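Local coordinates for MDM10 isoform 1 (Saccharomyces cerevisiae, PDB 7BTX), which is a component of the ERMES complex tethering endoplasmic reticulum to mitochondria and takes part in late assembly steps of the outer-membrane TOM translocase, at residues H17-N22 with Q187-R192; E196-T201 with G207-H212; Y143-Y148 with D152-I157; A11-T16 with Q164-L169. All coordinates share one frame; numbering follows the deposited sequence.

Interaction 1 (H17-N22 with Q187-R192)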
# COMPACT_ATOMS: atom_id res chain seq x y z
N HIS D 17 -35.65 18.94 22.68
CA HIS D 17 -37.02 18.51 22.37
C HIS D 17 -37.49 19.06 21.02
O HIS D 17 -38.45 19.83 20.93
CB HIS D 17 -37.99 18.88 23.49
CG HIS D 17 -37.56 18.39 24.84
ND1 HIS D 17 -37.28 17.07 25.10
CD2 HIS D 17 -37.35 19.05 26.00
CE1 HIS D 17 -36.92 16.93 26.36
NE2 HIS D 17 -36.95 18.12 26.93
N TRP D 18 -36.80 18.64 19.96
CA TRP D 18 -37.19 19.03 18.61
C TRP D 18 -38.23 18.10 18.01
O TRP D 18 -38.96 18.51 17.11
CB TRP D 18 -35.96 19.10 17.71
CG TRP D 18 -36.24 19.50 16.30
CD1 TRP D 18 -36.03 18.75 15.18
CD2 TRP D 18 -36.80 20.74 15.84
NE1 TRP D 18 -36.41 19.44 14.06
CE2 TRP D 18 -36.89 20.66 14.44
CE3 TRP D 18 -37.22 21.90 16.48
CZ2 TRP D 18 -37.38 21.71 13.68
CZ3 TRP D 18 -37.72 22.93 15.72
CH2 TRP D 18 -37.79 22.83 14.34
N SER D 19 -38.32 16.87 18.53
CA SER D 19 -39.29 15.85 18.13
C SER D 19 -39.18 15.50 16.64
O SER D 19 -40.07 15.83 15.86
CB SER D 19 -40.72 16.27 18.48
OG SER D 19 -41.22 17.21 17.54
N THR D 20 -38.08 14.86 16.25
CA THR D 20 -37.83 14.47 14.87
C THR D 20 -38.58 13.21 14.44
O THR D 20 -38.27 12.64 13.39
CB THR D 20 -36.33 14.27 14.65
OG1 THR D 20 -36.11 13.78 13.32
CG2 THR D 20 -35.78 13.26 15.64
N GLN D 21 -39.54 12.73 15.23
CA GLN D 21 -40.41 11.65 14.77
C GLN D 21 -41.33 12.14 13.66
O GLN D 21 -41.76 11.37 12.80
CB GLN D 21 -41.21 11.05 15.93
CG GLN D 21 -42.22 11.98 16.60
CD GLN D 21 -41.64 12.71 17.79
OE1 GLN D 21 -40.42 12.74 17.98
NE2 GLN D 21 -42.50 13.30 18.61
N ASN D 22 -41.64 13.44 13.65
CA ASN D 22 -42.43 14.06 12.61
C ASN D 22 -41.60 14.47 11.40
O ASN D 22 -42.12 15.18 10.53
CB ASN D 22 -43.17 15.28 13.16
CG ASN D 22 -44.44 14.91 13.87
OD1 ASN D 22 -44.53 15.00 15.10
ND2 ASN D 22 -45.45 14.50 13.11
N GLN D 187 -36.13 24.62 8.98
CA GLN D 187 -37.22 23.71 9.30
C GLN D 187 -38.14 24.31 10.36
O GLN D 187 -37.69 24.63 11.46
CB GLN D 187 -36.67 22.36 9.75
CG GLN D 187 -35.45 22.44 10.63
CD GLN D 187 -34.76 21.11 10.79
OE1 GLN D 187 -35.27 20.08 10.34
NE2 GLN D 187 -33.59 21.12 11.42
N ARG D 188 -39.42 24.45 10.02
CA ARG D 188 -40.41 25.02 10.92
C ARG D 188 -41.30 23.91 11.45
O ARG D 188 -42.15 23.37 10.76
CB ARG D 188 -41.23 26.10 10.22
CG ARG D 188 -42.35 26.66 11.08
CD ARG D 188 -42.80 28.04 10.62
NE ARG D 188 -43.86 27.97 9.63
CZ ARG D 188 -43.78 28.49 8.41
NH1 ARG D 188 -42.68 29.13 8.04
NH2 ARG D 188 -44.80 28.38 7.57
N ASP D 189 -41.09 23.56 12.72
CA ASP D 189 -41.91 22.55 13.36
C ASP D 189 -43.26 23.14 13.77
O ASP D 189 -43.41 24.35 13.92
CB ASP D 189 -41.21 22.00 14.59
CG ASP D 189 -41.77 20.67 15.05
OD1 ASP D 189 -42.50 20.05 14.26
OD2 ASP D 189 -41.50 20.26 16.20
N SER D 190 -44.24 22.26 13.91
CA SER D 190 -45.51 22.56 14.56
C SER D 190 -45.92 21.30 15.30
O SER D 190 -45.09 20.41 15.49
CB SER D 190 -46.56 23.00 13.55
OG SER D 190 -47.86 22.92 14.12
N HIS D 191 -47.17 21.20 15.73
CA HIS D 191 -47.63 19.92 16.25
C HIS D 191 -48.53 19.18 15.28
O HIS D 191 -49.04 18.11 15.63
CB HIS D 191 -48.33 20.13 17.60
CG HIS D 191 -47.43 20.68 18.66
ND1 HIS D 191 -47.52 21.97 19.12
CD2 HIS D 191 -46.40 20.11 19.33
CE1 HIS D 191 -46.59 22.18 20.04
NE2 HIS D 191 -45.90 21.07 20.19
N ARG D 192 -48.72 19.71 14.07
CA ARG D 192 -49.37 19.00 12.98
C ARG D 192 -48.54 19.03 11.69
O ARG D 192 -49.00 18.55 10.66
CB ARG D 192 -50.77 19.56 12.70
CG ARG D 192 -51.70 19.67 13.90
CD ARG D 192 -52.36 18.35 14.24
NE ARG D 192 -51.65 17.65 15.30
CZ ARG D 192 -52.10 16.56 15.92
NH1 ARG D 192 -51.38 15.99 16.88
NH2 ARG D 192 -53.28 16.05 15.59
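Trp18, in the loop that leaves the N-terminal helix 5-16, lies against Gln187 and Asp189 of the segment 187-192, on strand 179-189, on the inner side of a mitochondrial porin-like β-barrel wall. The indole is put there by its first torsion: CG is anti to the backbone N (chi1 -180°), which carries the six-membered ring across to the strand. Asp189 CB sits over one face of that ring, 4.0 Å from its centroid, a CH-pi contact. Gln187 comes in differently. Its carbonyl O lies at the ring edge, near the plane, 3.4 Å from Trp18 CH2, while Gln187 CG touches Trp18 CZ2 at 3.7 Å. The Gln187 amide plane is turned 56° from the indole, and its NE2 donates a hydrogen bond to Tyr13 OH in the helix.

Beyond the ring the contact becomes polar. Ser19 OG donates to Trp18 O over 2.6 Å, tilted from the carbonyl plane. The same OG is 3.3 Å from Asp189 OD2, and OD2 itself faces Trp18 O, although both are acceptors. The other carboxylate oxygen, OD1, accepts a weak bond from Ser190 N, in its own segment.

No hydrogen bond links the two segments directly, so ring packing carries the join. The buried carboxylate of Asp189, facing a carbonyl oxygen, would probably be less stable as an anion than in water, which may raise its tendency to take up a proton.

Interaction 2 (E196-T201 with G207-H212)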
# COMPACT_ATOMS: atom_id res chain seq x y z
N GLU D 196 -39.95 21.75 6.00
CA GLU D 196 -38.51 21.87 5.98
C GLU D 196 -38.06 22.34 4.61
O GLU D 196 -38.55 21.84 3.60
CB GLU D 196 -37.84 20.54 6.31
CG GLU D 196 -36.35 20.61 6.43
CD GLU D 196 -35.76 19.35 7.00
OE1 GLU D 196 -36.51 18.37 7.18
OE2 GLU D 196 -34.55 19.34 7.29
N TRP D 197 -37.13 23.30 4.57
CA TRP D 197 -36.64 23.89 3.32
C TRP D 197 -35.15 23.62 3.21
O TRP D 197 -34.34 24.23 3.90
CB TRP D 197 -36.93 25.37 3.27
CG TRP D 197 -38.36 25.68 3.07
CD1 TRP D 197 -38.98 25.92 1.89
CD2 TRP D 197 -39.36 25.79 4.08
NE1 TRP D 197 -40.31 26.18 2.10
CE2 TRP D 197 -40.57 26.10 3.45
CE3 TRP D 197 -39.35 25.65 5.47
CZ2 TRP D 197 -41.75 26.27 4.14
CZ3 TRP D 197 -40.52 25.82 6.16
CH2 TRP D 197 -41.71 26.13 5.50
N ILE D 198 -34.79 22.69 2.34
CA ILE D 198 -33.40 22.28 2.20
C ILE D 198 -32.82 22.93 0.96
O ILE D 198 -33.38 22.83 -0.13
CB ILE D 198 -33.30 20.75 2.13
CG1 ILE D 198 -33.94 20.11 3.35
CG2 ILE D 198 -31.85 20.32 2.02
CD1 ILE D 198 -35.25 19.44 3.08
N PHE D 199 -31.68 23.59 1.12
CA PHE D 199 -30.88 24.06 -0.00
C PHE D 199 -29.51 23.41 0.11
O PHE D 199 -28.96 23.31 1.21
CB PHE D 199 -30.75 25.58 -0.01
CG PHE D 199 -29.80 26.10 -1.05
CD1 PHE D 199 -30.15 26.09 -2.38
CD2 PHE D 199 -28.55 26.59 -0.69
CE1 PHE D 199 -29.28 26.56 -3.34
CE2 PHE D 199 -27.68 27.07 -1.64
CZ PHE D 199 -28.04 27.05 -2.97
N SER D 200 -28.97 22.97 -1.01
CA SER D 200 -27.69 22.29 -1.04
C SER D 200 -26.76 23.00 -2.01
O SER D 200 -27.08 24.05 -2.56
CB SER D 200 -27.87 20.82 -1.41
OG SER D 200 -26.63 20.25 -1.77
N THR D 201 -25.59 22.41 -2.22
CA THR D 201 -24.67 22.88 -3.24
C THR D 201 -24.15 21.68 -4.03
O THR D 201 -23.02 21.68 -4.54
CB THR D 201 -23.54 23.71 -2.62
OG1 THR D 201 -24.08 24.51 -1.56
CG2 THR D 201 -22.96 24.71 -3.61
N GLY D 207 -34.94 22.22 -2.12
CA GLY D 207 -35.87 21.16 -1.80
C GLY D 207 -36.88 21.59 -0.76
O GLY D 207 -36.86 22.72 -0.26
N TYR D 208 -37.77 20.66 -0.43
CA TYR D 208 -38.86 20.93 0.48
C TYR D 208 -39.37 19.60 1.01
O TYR D 208 -39.43 18.62 0.27
CB TYR D 208 -39.99 21.70 -0.21
CG TYR D 208 -41.18 21.98 0.67
CD1 TYR D 208 -41.09 22.85 1.74
CD2 TYR D 208 -42.41 21.37 0.43
CE1 TYR D 208 -42.18 23.11 2.54
CE2 TYR D 208 -43.50 21.62 1.23
CZ TYR D 208 -43.37 22.49 2.29
OH TYR D 208 -44.44 22.76 3.09
N ARG D 209 -39.70 19.56 2.29
CA ARG D 209 -40.32 18.38 2.89
C ARG D 209 -41.49 18.85 3.73
O ARG D 209 -41.52 19.99 4.18
CB ARG D 209 -39.37 17.60 3.80
CG ARG D 209 -38.19 16.94 3.13
CD ARG D 209 -37.44 16.14 4.18
NE ARG D 209 -36.03 15.97 3.86
CZ ARG D 209 -35.06 15.99 4.77
NH1 ARG D 209 -33.80 15.83 4.41
NH2 ARG D 209 -35.36 16.18 6.05
N VAL D 210 -42.44 17.95 3.95
CA VAL D 210 -43.58 18.23 4.82
C VAL D 210 -44.09 16.89 5.31
O VAL D 210 -43.97 15.88 4.62
CB VAL D 210 -44.67 19.06 4.09
CG1 VAL D 210 -45.25 18.32 2.90
CG2 VAL D 210 -45.76 19.52 5.05
N LEU D 211 -44.57 16.84 6.55
CA LEU D 211 -45.15 15.63 7.11
C LEU D 211 -46.35 16.05 7.95
O LEU D 211 -46.20 16.44 9.11
CB LEU D 211 -44.12 14.86 7.94
CG LEU D 211 -44.45 13.46 8.44
CD1 LEU D 211 -43.22 12.60 8.37
CD2 LEU D 211 -44.93 13.48 9.88
N HIS D 212 -47.54 15.97 7.36
CA HIS D 212 -48.76 16.44 8.00
C HIS D 212 -49.35 15.30 8.81
O HIS D 212 -49.96 14.38 8.28
CB HIS D 212 -49.74 16.97 6.97
CG HIS D 212 -50.87 17.74 7.57
ND1 HIS D 212 -51.02 19.10 7.38
CD2 HIS D 212 -51.91 17.36 8.35
CE1 HIS D 212 -52.10 19.52 8.02
NE2 HIS D 212 -52.65 18.48 8.61
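Glu196 and Arg209 form a buried salt bridge, OE1 to NH2 at 2.7 Å. The two side chains run side by side in the same direction, both extended, yet their carboxylate and guanidinium planes stand 79° apart, so one oxygen meets one nitrogen and there is no two-pronged pairing. Beneath them the same residues make an antiparallel hydrogen-bonded pair: Glu196 N to Arg209 O at 3.0 Å and Arg209 N to Glu196 O at 2.9 Å. The ladder fades from there, since the two bonds between Ile198 and Gly207 are both weak.

Ile198 CD1 covers one face of the guanidinium, 3.6 Å from Arg209 NE, so the arginine is held by charge at one nitrogen and by a methyl over its plane. On the other side of the strands, Trp197 and Tyr208 lie alongside each other. Tyr208 CD1 is over one indole face, 3.4 Å from Trp197 NE1, with the rings inclined at 51°.

The single Glu196-Arg209 bridge joins two sheets and so continues the barrel wall: strand 194-199, outermost in one, bonds on through Trp197 and Phe199 to strand 179-189, while strand 209-211, outermost in the other, pairs with strand 230-240, whose Trp238 touches both Ile198 and Arg209.

Interaction 3 (Y143-Y148 with D152-I157)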
# COMPACT_ATOMS: atom_id res chain seq x y z
N TYR D 143 -20.12 21.72 15.60
CA TYR D 143 -19.45 20.44 15.46
C TYR D 143 -18.54 20.52 14.26
O TYR D 143 -18.94 21.04 13.22
CB TYR D 143 -20.46 19.31 15.31
CG TYR D 143 -19.86 17.99 14.88
CD1 TYR D 143 -19.21 17.17 15.79
CD2 TYR D 143 -19.97 17.55 13.57
CE1 TYR D 143 -18.66 15.97 15.40
CE2 TYR D 143 -19.43 16.36 13.17
CZ TYR D 143 -18.78 15.58 14.09
OH TYR D 143 -18.25 14.39 13.69
N GLY D 144 -17.32 20.02 14.40
CA GLY D 144 -16.41 19.90 13.28
C GLY D 144 -15.53 18.69 13.48
O GLY D 144 -15.30 18.24 14.59
N ARG D 145 -15.03 18.16 12.37
CA ARG D 145 -14.21 16.97 12.44
C ARG D 145 -13.28 16.89 11.23
O ARG D 145 -13.73 17.07 10.10
CB ARG D 145 -15.08 15.72 12.49
CG ARG D 145 -14.31 14.44 12.51
CD ARG D 145 -15.24 13.29 12.35
NE ARG D 145 -15.51 12.64 13.62
CZ ARG D 145 -16.05 11.44 13.73
NH1 ARG D 145 -16.37 10.77 12.64
NH2 ARG D 145 -16.26 10.92 14.92
N MET D 146 -12.00 16.64 11.49
CA MET D 146 -11.05 16.34 10.42
C MET D 146 -10.65 14.88 10.52
O MET D 146 -10.48 14.36 11.62
CB MET D 146 -9.82 17.26 10.46
CG MET D 146 -8.93 17.16 11.67
SD MET D 146 -7.46 18.19 11.55
CE MET D 146 -8.15 19.81 11.87
N TYR D 147 -10.58 14.21 9.38
CA TYR D 147 -10.06 12.86 9.28
C TYR D 147 -8.65 12.92 8.74
O TYR D 147 -8.43 13.37 7.61
CB TYR D 147 -10.92 12.01 8.34
CG TYR D 147 -12.35 11.78 8.77
CD1 TYR D 147 -13.35 12.68 8.46
CD2 TYR D 147 -12.69 10.63 9.46
CE1 TYR D 147 -14.64 12.46 8.84
CE2 TYR D 147 -13.98 10.40 9.84
CZ TYR D 147 -14.96 11.31 9.53
OH TYR D 147 -16.25 11.07 9.92
N TYR D 148 -7.69 12.43 9.51
CA TYR D 148 -6.35 12.81 9.09
C TYR D 148 -5.33 11.72 8.75
O TYR D 148 -4.18 11.82 9.19
CB TYR D 148 -5.72 13.73 10.13
CG TYR D 148 -5.94 13.33 11.56
CD1 TYR D 148 -6.75 14.09 12.38
CD2 TYR D 148 -5.40 12.18 12.09
CE1 TYR D 148 -6.95 13.75 13.68
CE2 TYR D 148 -5.61 11.83 13.38
CZ TYR D 148 -6.39 12.61 14.17
OH TYR D 148 -6.60 12.25 15.48
N ASP D 152 -9.76 15.14 5.36
CA ASP D 152 -11.15 15.35 4.97
C ASP D 152 -11.92 15.99 6.11
O ASP D 152 -11.98 15.44 7.21
CB ASP D 152 -11.79 14.02 4.58
CG ASP D 152 -11.49 13.62 3.15
OD1 ASP D 152 -10.71 14.33 2.49
OD2 ASP D 152 -12.04 12.60 2.69
N LEU D 153 -12.52 17.13 5.83
CA LEU D 153 -13.19 17.93 6.84
C LEU D 153 -14.69 17.67 6.79
O LEU D 153 -15.24 17.26 5.77
CB LEU D 153 -12.90 19.42 6.63
CG LEU D 153 -11.63 20.11 7.14
CD1 LEU D 153 -11.54 20.02 8.64
CD2 LEU D 153 -10.38 19.58 6.50
N GLU D 154 -15.35 17.91 7.92
CA GLU D 154 -16.80 17.93 7.97
C GLU D 154 -17.22 18.87 9.08
O GLU D 154 -16.45 19.09 10.03
CB GLU D 154 -17.36 16.52 8.16
CG GLU D 154 -17.57 16.08 9.59
CD GLU D 154 -18.08 14.66 9.68
OE1 GLU D 154 -18.10 13.98 8.64
OE2 GLU D 154 -18.46 14.23 10.78
N ALA D 155 -18.39 19.48 8.97
CA ALA D 155 -18.83 20.46 9.95
C ALA D 155 -20.34 20.44 10.04
O ALA D 155 -21.03 19.97 9.13
CB ALA D 155 -18.32 21.86 9.60
N MET D 156 -20.86 20.96 11.15
CA MET D 156 -22.29 21.06 11.36
C MET D 156 -22.61 22.12 12.40
O MET D 156 -22.10 22.07 13.52
CB MET D 156 -22.88 19.72 11.81
CG MET D 156 -24.37 19.75 11.99
SD MET D 156 -25.08 18.14 12.32
CE MET D 156 -24.36 17.78 13.90
N ILE D 157 -23.44 23.09 12.03
CA ILE D 157 -23.92 24.11 12.95
C ILE D 157 -25.42 23.98 13.03
O ILE D 157 -26.09 23.94 12.00
CB ILE D 157 -23.52 25.53 12.50
CG1 ILE D 157 -22.01 25.62 12.28
CG2 ILE D 157 -23.96 26.56 13.50
CD1 ILE D 157 -21.61 26.79 11.44
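Glu154 reaches from strand 152-162 across to Tyr143, Arg145 and Tyr147 of strand 140-147. Its CB is near the carbonyl O of Arg145. At CG, with chi1 at 91°, the chain has come over the partner strand and lies 3.8 Å from Arg145 CB. Extended beyond CG, it brings the carboxylate between two tyrosines. OE2 accepts a hydrogen bond from Tyr143 OH at 2.9 Å through its anti lone pair, and it lies in the plane of that ring, at the edge. OE1 meets the edge of the Tyr147 ring, 3.8 Å from Tyr147 CE1, with ring and carboxylate planes 80° apart.

These two strands form an antiparallel β-hairpin in the barrel wall. Six backbone hydrogen bonds join Tyr143 with Met156, Arg145 with Glu154 and Tyr147 with Asp152; the axes of 143-147 and 152-157 run antiparallel, 176° between their directions. Opposite the Glu154 face, Met146 CB packs on Leu153 CD1 at 3.7 Å, and Met146 also meets an aromatic side chain of another protein's chain.

Arg145 runs alongside Glu154, their aliphatic parts touching. No N-H points at Glu154 OE2, 4.4 Å from Arg145 NE, so the charges probably attract without a salt bridge. Two of its nitrogens have other partners: NH1 donates in plane to Tyr147 OH at 2.7 Å, and NE binds Ser72 OG on strand 68-76. Met5 of helix 5-16 touches Glu154, Tyr143 and Met156.

Interaction 4 (A11-T16 with Q164-L169)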
# COMPACT_ATOMS: atom_id res chain seq x y z
N ALA D 11 -28.73 13.56 19.19
CA ALA D 11 -28.56 13.83 20.61
C ALA D 11 -28.95 15.26 20.95
O ALA D 11 -29.37 15.55 22.07
CB ALA D 11 -27.13 13.55 21.05
N PHE D 12 -28.81 16.17 19.98
CA PHE D 12 -29.23 17.54 20.19
C PHE D 12 -30.74 17.67 20.05
O PHE D 12 -31.36 18.54 20.67
CB PHE D 12 -28.54 18.45 19.19
CG PHE D 12 -28.76 19.91 19.44
CD1 PHE D 12 -28.21 20.52 20.55
CD2 PHE D 12 -29.50 20.67 18.55
CE1 PHE D 12 -28.41 21.86 20.78
CE2 PHE D 12 -29.70 22.01 18.78
CZ PHE D 12 -29.16 22.60 19.89
N TYR D 13 -31.35 16.81 19.23
CA TYR D 13 -32.79 16.82 19.06
C TYR D 13 -33.52 16.30 20.29
O TYR D 13 -34.58 16.82 20.63
CB TYR D 13 -33.18 15.98 17.85
CG TYR D 13 -32.97 16.65 16.52
CD1 TYR D 13 -32.48 17.95 16.43
CD2 TYR D 13 -33.24 15.98 15.34
CE1 TYR D 13 -32.29 18.55 15.21
CE2 TYR D 13 -33.06 16.57 14.12
CZ TYR D 13 -32.59 17.86 14.06
OH TYR D 13 -32.39 18.45 12.84
N GLN D 14 -32.97 15.29 20.95
CA GLN D 14 -33.56 14.75 22.17
C GLN D 14 -33.26 15.59 23.39
O GLN D 14 -33.91 15.40 24.43
CB GLN D 14 -33.07 13.32 22.40
CG GLN D 14 -33.47 12.33 21.33
CD GLN D 14 -32.46 11.22 21.17
OE1 GLN D 14 -31.64 10.98 22.06
NE2 GLN D 14 -32.50 10.53 20.04
N SER D 15 -32.30 16.50 23.30
CA SER D 15 -31.95 17.36 24.42
C SER D 15 -32.69 18.69 24.41
O SER D 15 -32.96 19.24 25.48
CB SER D 15 -30.44 17.64 24.42
OG SER D 15 -30.09 18.49 25.49
N THR D 16 -33.02 19.21 23.23
CA THR D 16 -33.77 20.45 23.11
C THR D 16 -35.23 20.21 22.76
O THR D 16 -35.97 21.18 22.56
CB THR D 16 -33.13 21.36 22.07
OG1 THR D 16 -33.24 20.76 20.77
CG2 THR D 16 -31.67 21.54 22.39
N GLN D 164 -40.29 26.92 17.44
CA GLN D 164 -40.87 26.13 16.36
C GLN D 164 -40.12 26.40 15.06
O GLN D 164 -40.73 26.47 13.99
CB GLN D 164 -42.35 26.47 16.20
CG GLN D 164 -43.25 25.82 17.24
CD GLN D 164 -44.68 26.29 17.13
OE1 GLN D 164 -45.03 27.04 16.23
NE2 GLN D 164 -45.51 25.85 18.06
N THR D 165 -38.80 26.58 15.14
CA THR D 165 -37.96 26.95 14.01
C THR D 165 -36.53 26.56 14.34
O THR D 165 -36.07 26.75 15.46
CB THR D 165 -38.07 28.46 13.72
OG1 THR D 165 -39.39 28.77 13.26
CG2 THR D 165 -37.08 28.94 12.70
N GLN D 166 -35.84 25.99 13.35
CA GLN D 166 -34.45 25.61 13.53
C GLN D 166 -33.70 25.84 12.23
O GLN D 166 -34.28 25.75 11.15
CB GLN D 166 -34.32 24.15 13.95
CG GLN D 166 -33.14 23.86 14.82
CD GLN D 166 -33.02 22.41 15.13
OE1 GLN D 166 -32.78 21.60 14.24
NE2 GLN D 166 -33.18 22.05 16.39
N PHE D 167 -32.42 26.15 12.34
CA PHE D 167 -31.55 26.31 11.19
C PHE D 167 -30.39 25.34 11.32
O PHE D 167 -29.96 25.03 12.43
CB PHE D 167 -31.02 27.75 11.09
CG PHE D 167 -30.09 27.97 9.93
CD1 PHE D 167 -30.56 27.97 8.63
CD2 PHE D 167 -28.73 28.17 10.15
CE1 PHE D 167 -29.70 28.16 7.57
CE2 PHE D 167 -27.87 28.36 9.09
CZ PHE D 167 -28.36 28.36 7.80
N MET D 168 -29.90 24.85 10.19
CA MET D 168 -28.83 23.86 10.20
C MET D 168 -27.92 24.06 9.01
O MET D 168 -28.38 24.30 7.90
CB MET D 168 -29.39 22.44 10.16
CG MET D 168 -29.70 21.84 11.50
SD MET D 168 -29.96 20.08 11.31
CE MET D 168 -28.58 19.66 10.27
N LEU D 169 -26.62 23.95 9.25
CA LEU D 169 -25.61 23.92 8.21
C LEU D 169 -24.88 22.59 8.28
O LEU D 169 -24.75 21.99 9.34
CB LEU D 169 -24.62 25.07 8.36
CG LEU D 169 -24.91 26.35 7.60
CD1 LEU D 169 -24.28 27.51 8.30
CD2 LEU D 169 -24.37 26.24 6.20
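Tyr13 of the N-terminal helix touches Gln166 and Met168 of strand 165-174, and nearly all of the closeness in this contact is gathered at the end of its ring. Tyr13 CE1 is 3.2 Å from Gln166 OE1, and the amide plane is inclined only 29° to the ring. Tyr13 OH lies 3.3 Å from Met168 SD and 3.5 Å from Gln166 OE1. With CG anti to the carbonyl carbon (chi1 -78°), the ring swings off the helix toward the strand; Gln166, extended beyond CG, comes out to meet it.

Everything around this knot is looser. The axes of 11-16 and 165-169 come no closer than 12.9 Å, so long side chains have to span the gap, and the buried area is just 152 Å². Phe12 adds a single distant touch, its CE2 at 4.2 Å from Gln166 NE2. Its ring is backed instead from within the helix, where Thr16 CG2 covers one face. Thr16 also grips the carbonyl of Phe12 twice: OG1 at 2.9 Å and N at 3.1 Å reach Phe12 O from opposite faces of its plane. On the solvent side, Gln14 is exposed and makes no contact with the strand segment.

The helix lies inside the barrel, consistent with the porin-like fold, its 11-16 part running nearly antiparallel to 165-169 (159°). Phe12 and Thr16 extend its footing to Ile158 and Arg160 of strand 152-162, and Phe12 also meets Leu81 and Lys139.

In the fold
All four contacts reach one sheet of the barrel wall, in which strands 140-147, 152-162, 165-174, 179-189 and 194-199 follow one another in chain order, each antiparallel to the next; interaction 2 carries it on to strand 209-211 of the second sheet. Interactions 2 and 3 join wall strands, centres about 23 Å apart; interactions 1 and 4 seat the N-terminal helix and its following loop against the inner surface of strands 165-174 and 179-189. Those two, centres about 9 Å apart, cross along the chain and touch through Trp18 and Tyr13. Interaction 3 is nested inside the loops they close; interaction 2 follows both. The chain's start thereby packs against wall strands well over a hundred residues later in sequence.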